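Local coordinates for L-arabinose ABC transporter, periplasmic L-arabinose-binding protein (Burkholderia thailandensis, PDB 4KZK) that binds beta-D-galactopyranose and probably serves as the periplasmic sugar receptor of an L-arabinose ABC transporter, at residues A156-A159 with K160-G163; A246-A249 with G250-R253; L272-F275 with A276-K279. All coordinates share one frame; numbering follows the deposited sequence.

Contact 1: residues A156-A159 with K160-G163; sequences AAEA and KRRG
Glu158 reaches forward along its helix to Arg161 and Arg162, one carboxylate held by two guanidinium groups, a compact example of a salt-bridge network at a helix end. Arg161 approaches side-on, in a fork: NE bonds to OE1 of Glu158 at 2.9 Å and NH2 bonds to OE2 of Glu158 at 2.7 Å. Both acceptors lie in the guanidinium plane, and both are met on the syn side, somewhat out of the carboxylate plane, so the edges meet with the planes turned 32° apart. Arg162 binds differently. Its NE, 2.9 Å from OE2 of Glu158, and its NH2, 3.2 Å from the same OE2, converge on the anti side of that oxygen, and its guanidinium stands almost perpendicular to the carboxylate at 86°. OE2 of Glu158 therefore accepts from three nitrogens, which should fix the rotation of the carboxylate and probably favours its ionised form.

Glu158 has CG anti to its backbone N and bends at chi2 (58°), bringing the carboxylate alongside the next turn. Arg162 extends from CG to NE and comes in across the carboxylate, and its NH1 bonds onward to the carbonyl of Thr257. Ile261 of strand 260-264 touches both Glu158 and Arg162.

Beneath the charges, ordinary helical bonds continue from Lys160 N to Ala156 O and from Arg162 N to Glu158 O at 3.1 Å. Gly163 then leaves the helix with positive phi, and the bond from Gly163 N to Lys160 O, at 3.0 Å, is one of the two back into the last turn that make a Schellman motif, here closing helix 144-161 in a periplasmic sugar-binding protein fold.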
loop_
_atom_site.group_PDB
_atom_site.type_symbol
_atom_site.label_atom_id
_atom_site.label_comp_id
_atom_site.label_asym_id
_atom_site.label_seq_id
_atom_site.Cartn_x
_atom_site.Cartn_y
_atom_site.Cartn_z
ATOM N N ALA A 156 -15.423 -10.056 -7.294
ATOM C CA ALA A 156 -16.503 -11.059 -7.426
ATOM C C ALA A 156 -17.797 -10.418 -7.915
ATOM O O ALA A 156 -18.510 -10.976 -8.777
ATOM C CB ALA A 156 -16.742 -11.760 -6.107
ATOM N N ALA A 157 -18.117 -9.254 -7.362
ATOM C CA ALA A 157 -19.353 -8.550 -7.740
ATOM C C ALA A 157 -19.363 -8.116 -9.207
ATOM O O ALA A 157 -20.377 -8.201 -9.901
ATOM C CB ALA A 157 -19.608 -7.364 -6.829
ATOM N N GLU A 158 -18.222 -7.661 -9.702
ATOM C CA GLU A 158 -18.151 -7.204 -11.097
ATOM C C GLU A 158 -18.160 -8.411 -12.031
ATOM O O GLU A 158 -18.775 -8.389 -13.098
ATOM C CB GLU A 158 -16.920 -6.324 -11.295
ATOM C CG GLU A 158 -16.677 -5.822 -12.717
ATOM C CD GLU A 158 -17.811 -5.007 -13.310
ATOM O OE1 GLU A 158 -18.717 -4.553 -12.570
ATOM O OE2 GLU A 158 -17.779 -4.797 -14.544
ATOM N N ALA A 159 -17.476 -9.474 -11.633
ATOM C CA ALA A 159 -17.509 -10.706 -12.415
ATOM C C ALA A 159 -18.949 -11.205 -12.555
ATOM O O ALA A 159 -19.369 -11.593 -13.640
ATOM C CB ALA A 159 -16.625 -11.782 -11.804
ATOM N N LYS A 160 -19.692 -11.188 -11.455
ATOM C CA LYS A 160 -21.094 -11.597 -11.443
ATOM C C LYS A 160 -21.928 -10.700 -12.341
ATOM O O LYS A 160 -22.748 -11.198 -13.109
ATOM C CB LYS A 160 -21.624 -11.557 -10.013
ATOM C CG LYS A 160 -23.113 -11.798 -9.863
ATOM C CD LYS A 160 -23.463 -11.846 -8.387
ATOM C CE LYS A 160 -23.192 -13.223 -7.824
ATOM N NZ LYS A 160 -24.280 -14.135 -8.230
ATOM N N ARG A 161 -21.724 -9.385 -12.258
ATOM C CA ARG A 161 -22.451 -8.465 -13.132
ATOM C C ARG A 161 -22.252 -8.824 -14.618
ATOM O O ARG A 161 -23.191 -8.742 -15.416
ATOM C CB ARG A 161 -22.011 -7.021 -12.865
ATOM C CG ARG A 161 -22.969 -5.963 -13.385
ATOM C CD ARG A 161 -22.366 -4.570 -13.295
ATOM N NE ARG A 161 -21.155 -4.488 -14.107
ATOM C CZ ARG A 161 -21.139 -4.370 -15.432
ATOM N NH1 ARG A 161 -22.277 -4.289 -16.127
ATOM N NH2 ARG A 161 -19.975 -4.328 -16.067
ATOM N N ARG A 162 -21.035 -9.246 -14.973
ATOM C CA ARG A 162 -20.695 -9.624 -16.357
ATOM C C ARG A 162 -21.168 -11.014 -16.768
ATOM O O ARG A 162 -21.059 -11.379 -17.943
ATOM C CB ARG A 162 -19.174 -9.523 -16.577
ATOM C CG ARG A 162 -18.662 -8.112 -16.449
ATOM C CD ARG A 162 -17.206 -7.988 -16.827
ATOM N NE ARG A 162 -16.677 -6.714 -16.372
ATOM C CZ ARG A 162 -15.464 -6.270 -16.673
ATOM N NH1 ARG A 162 -14.651 -6.981 -17.456
ATOM N NH2 ARG A 162 -15.079 -5.106 -16.201
ATOM N N GLY A 163 -21.666 -11.792 -15.811
ATOM C CA GLY A 163 -22.142 -13.144 -16.083
ATOM C C GLY A 163 -21.035 -14.171 -16.215
ATOM O O GLY A 163 -21.231 -15.243 -16.791
#

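Contact 2: residues A246-A249 with G250-R253; sequences AVRA and GEGR
The ionic part of this contact joins Arg248 to Glu251, three residues on along helix 240-252. The arginine presents its NE and NH1 side-on: NE lies 2.8 Å from OE1 of Glu251, and NH1 lies 3.0 Å from OE2 of Glu251. Both bonds are nearly straight and run in the guanidinium plane, yet the match is skewed, because NE meets OE1 from above the carboxylate plane whereas NH1 uses the syn side of OE2. Arg248 bends at chi2 and chi3 (97°), folding its chain to run beside the extended Glu251 with the two planes 33° apart. NH2 of Arg248 makes a salt bridge with OE2 of Glu274.

The helix is the connecting element of a beta-alpha-beta unit, between strands 233-236 and 260-264, and its backbone bonding stays regular almost to its end. Gly250 N bonds to Ala246 O at 2.9 Å, Glu251 N to Val247 O at 3.0 Å and Gly252 N to Arg248 O at 3.2 Å; Arg253 N then makes a weak, bent bond to Ala249 O at 3.3 Å and a shorter one to Gly250 O at 2.9 Å.

CG1 of Val247 rests 3.6 Å from OE2 of Glu251, a van der Waals contact of a methyl with a charged oxygen. The apolar packing lies elsewhere: Ala246 and Ala249 meet Ala220 of helix 213-226, and Ala246 also touches Leu172 and Leu174 of strand 170-175.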
loop_
_atom_site.group_PDB
_atom_site.type_symbol
_atom_site.label_atom_id
_atom_site.label_comp_id
_atom_site.label_asym_id
_atom_site.label_seq_id
_atom_site.Cartn_x
_atom_site.Cartn_y
_atom_site.Cartn_z
ATOM N N ALA A 246 0.099 -5.782 -13.608
ATOM C CA ALA A 246 -0.585 -6.939 -14.178
ATOM C C ALA A 246 -1.539 -6.534 -15.309
ATOM O O ALA A 246 -1.700 -7.251 -16.311
ATOM C CB ALA A 246 -1.327 -7.724 -13.094
ATOM N N VAL A 247 -2.197 -5.391 -15.153
ATOM C CA VAL A 247 -3.113 -4.907 -16.176
ATOM C C VAL A 247 -2.315 -4.598 -17.462
ATOM O O VAL A 247 -2.707 -4.996 -18.568
ATOM C CB VAL A 247 -3.937 -3.692 -15.689
ATOM C CG1 VAL A 247 -4.756 -3.049 -16.817
ATOM C CG2 VAL A 247 -4.863 -4.103 -14.537
ATOM N N ARG A 248 -1.180 -3.913 -17.323
ATOM C CA ARG A 248 -0.330 -3.639 -18.476
ATOM C C ARG A 248 0.189 -4.922 -19.118
ATOM O O ARG A 248 0.237 -5.029 -20.344
ATOM C CB ARG A 248 0.871 -2.768 -18.098
ATOM C CG ARG A 248 0.523 -1.334 -17.739
ATOM C CD ARG A 248 -0.003 -0.530 -18.925
ATOM N NE ARG A 248 -1.459 -0.483 -18.947
ATOM C CZ ARG A 248 -2.192 0.268 -18.122
ATOM N NH1 ARG A 248 -3.509 0.218 -18.171
ATOM N NH2 ARG A 248 -1.625 1.054 -17.218
ATOM N N ALA A 249 0.607 -5.881 -18.300
ATOM C CA ALA A 249 1.096 -7.145 -18.847
ATOM C C ALA A 249 -0.010 -7.841 -19.639
ATOM O O ALA A 249 0.210 -8.272 -20.784
ATOM C CB ALA A 249 1.626 -8.026 -17.737
ATOM N N GLY A 250 -1.222 -7.876 -19.080
ATOM C CA GLY A 250 -2.350 -8.496 -19.769
ATOM C C GLY A 250 -2.605 -7.842 -21.107
ATOM O O GLY A 250 -2.835 -8.511 -22.107
ATOM N N GLU A 251 -2.586 -6.517 -21.135
ATOM C CA GLU A 251 -2.832 -5.800 -22.375
ATOM C C GLU A 251 -1.857 -6.224 -23.475
ATOM O O GLU A 251 -2.250 -6.411 -24.650
ATOM C CB GLU A 251 -2.767 -4.292 -22.145
ATOM C CG GLU A 251 -3.932 -3.756 -21.318
ATOM C CD GLU A 251 -3.685 -2.351 -20.808
ATOM O OE1 GLU A 251 -2.598 -1.800 -21.081
ATOM O OE2 GLU A 251 -4.576 -1.800 -20.146
ATOM N N GLY A 252 -0.592 -6.397 -23.097
ATOM C CA GLY A 252 0.448 -6.843 -24.023
ATOM C C GLY A 252 0.221 -8.240 -24.583
ATOM O O GLY A 252 0.783 -8.587 -25.615
ATOM N N ARG A 253 -0.596 -9.036 -23.892
ATOM C CA ARG A 253 -0.937 -10.402 -24.313
ATOM C C ARG A 253 -2.370 -10.601 -24.811
ATOM O O ARG A 253 -2.868 -11.735 -24.817
ATOM C CB ARG A 253 -0.780 -11.330 -23.127
ATOM C CG ARG A 253 0.509 -11.194 -22.373
ATOM C CD ARG A 253 0.654 -12.438 -21.550
ATOM N NE ARG A 253 1.187 -13.545 -22.339
ATOM C CZ ARG A 253 2.471 -13.892 -22.361
ATOM N NH1 ARG A 253 2.862 -14.915 -23.107
ATOM N NH2 ARG A 253 3.363 -13.227 -21.624
#

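Contact 3: residues L272-F275 with A276-K279; sequences LNEF and AKPK
Leu272 and Ala276 join the last turn of helix 269-276 through the backbone, Ala276 N donating to Leu272 O at 3.0 Å with an N-H...O angle of 136°. One residue further on the bonding changes from i+4 to i+3: Lys277 N makes a weak bond to Glu274 O at 3.3 Å. Lys277 itself has an extended backbone (psi 139°), and the chain passes from there into the loop before strand 283-288. A single water spans the exit, giving one hydrogen to Phe275 O at 3.0 Å and the other to Lys277 O at 2.6 Å, so two carbonyls of the unwinding chain are tied together.

Among the side chains, Glu274 and Lys277 lie alongside each other and point the same way. Glu274 is bent at chi2, whereas Lys277 is stretched out beyond CG and runs out beside Glu274, setting NZ 3.0 Å from OE2 of Glu274. The ammonium comes from above the carboxylate plane rather than within it. On the way, CG of Lys277 passes 3.4 Å from Asn273 O. OE1 of Glu274 is used by the hydroxyl of Thr281, and OE2 also receives Arg248, whose guanidinium comes close to the lysine.

Glu274 is thus a buried carboxylate balanced by two cationic groups, with Thr281 OG1 hydrogen-bonded to OE1. Both oxygens are engaged, its orientation should be well fixed, and the gathered positive charge would probably keep it ionised.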
loop_
_atom_site.group_PDB
_atom_site.type_symbol
_atom_site.label_atom_id
_atom_site.label_comp_id
_atom_site.label_asym_id
_atom_site.label_seq_id
_atom_site.Cartn_x
_atom_site.Cartn_y
_atom_site.Cartn_z
ATOM N N LEU A 272 -6.388 6.789 -10.134
ATOM C CA LEU A 272 -7.048 7.898 -10.811
ATOM C C LEU A 272 -6.589 8.018 -12.262
ATOM O O LEU A 272 -7.369 8.397 -13.137
ATOM C CB LEU A 272 -6.802 9.211 -10.081
ATOM C CG LEU A 272 -7.190 9.273 -8.601
ATOM C CD1 LEU A 272 -7.156 10.726 -8.160
ATOM C CD2 LEU A 272 -8.542 8.624 -8.348
ATOM N N ASN A 273 -5.328 7.706 -12.541
ATOM C CA ASN A 273 -4.844 7.733 -13.929
ATOM C C ASN A 273 -5.576 6.698 -14.765
ATOM O O ASN A 273 -5.937 6.963 -15.905
ATOM C CB ASN A 273 -3.342 7.452 -13.995
ATOM C CG ASN A 273 -2.494 8.623 -13.553
ATOM O OD1 ASN A 273 -2.972 9.755 -13.473
ATOM N ND2 ASN A 273 -1.226 8.368 -13.287
ATOM N N GLU A 274 -5.804 5.507 -14.213
ATOM C CA GLU A 274 -6.591 4.499 -14.949
ATOM C C GLU A 274 -8.025 4.933 -15.141
ATOM O O GLU A 274 -8.579 4.728 -16.217
ATOM C CB GLU A 274 -6.599 3.152 -14.248
ATOM C CG GLU A 274 -5.208 2.541 -14.117
ATOM C CD GLU A 274 -4.563 2.237 -15.453
ATOM O OE1 GLU A 274 -5.196 1.625 -16.317
ATOM O OE2 GLU A 274 -3.402 2.632 -15.661
ATOM N N PHE A 275 -8.633 5.548 -14.129
ATOM C CA PHE A 275 -10.037 5.960 -14.214
ATOM C C PHE A 275 -10.269 7.110 -15.219
ATOM O O PHE A 275 -11.365 7.231 -15.788
ATOM C CB PHE A 275 -10.546 6.428 -12.844
ATOM C CG PHE A 275 -10.583 5.367 -11.769
ATOM C CD1 PHE A 275 -10.626 4.007 -12.061
ATOM C CD2 PHE A 275 -10.590 5.742 -10.430
ATOM C CE1 PHE A 275 -10.679 3.056 -11.045
ATOM C CE2 PHE A 275 -10.650 4.799 -9.426
ATOM C CZ PHE A 275 -10.692 3.445 -9.723
ATOM N N ALA A 276 -9.243 7.920 -15.448
ATOM C CA ALA A 276 -9.362 9.066 -16.336
ATOM C C ALA A 276 -9.153 8.692 -17.805
ATOM O O ALA A 276 -9.418 9.509 -18.682
ATOM C CB ALA A 276 -8.384 10.134 -15.923
ATOM N N LYS A 277 -8.694 7.475 -18.098
ATOM C CA LYS A 277 -8.400 7.144 -19.501
ATOM C C LYS A 277 -9.664 7.147 -20.351
ATOM O O LYS A 277 -10.711 6.706 -19.886
ATOM C CB LYS A 277 -7.667 5.837 -19.610
ATOM C CG LYS A 277 -6.252 6.017 -19.127
ATOM C CD LYS A 277 -5.440 4.765 -19.194
ATOM C CE LYS A 277 -4.038 5.066 -18.697
ATOM N NZ LYS A 277 -3.347 3.814 -18.377
ATOM N N PRO A 278 -9.577 7.688 -21.584
ATOM C CA PRO A 278 -10.765 7.784 -22.414
ATOM C C PRO A 278 -11.402 6.434 -22.712
ATOM O O PRO A 278 -12.629 6.365 -22.826
ATOM C CB PRO A 278 -10.255 8.451 -23.699
ATOM C CG PRO A 278 -9.036 9.184 -23.293
ATOM C CD PRO A 278 -8.434 8.424 -22.158
ATOM N N LYS A 279 -10.581 5.390 -22.846
ATOM C CA LYS A 279 -11.064 4.024 -22.967
ATOM C C LYS A 279 -10.759 3.333 -21.649
ATOM O O LYS A 279 -9.600 3.282 -21.249
ATOM C CB LYS A 279 -10.351 3.271 -24.101
HETATM O O HOH W 1 -11.682 5.240 -18.011
#

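Following the chain from the N terminus, contact 1 comes at the end of helix 144-161, contact 2 at the end of helix 240-252 and contact 3 at the end of helix 269-276. Each is a turn of continuous chain, so none encloses a loop and they run in series without nesting or crossing. Contact 1 stands apart, its nearest atoms about 10 Å from contact 2 and about 11 Å from contact 3. Contacts 2 and 3 touch directly: the Arg248-Glu274 salt bridge joins their two ion pairs into one cluster, linking the helix that leads into strand 260-264 with the one that follows it.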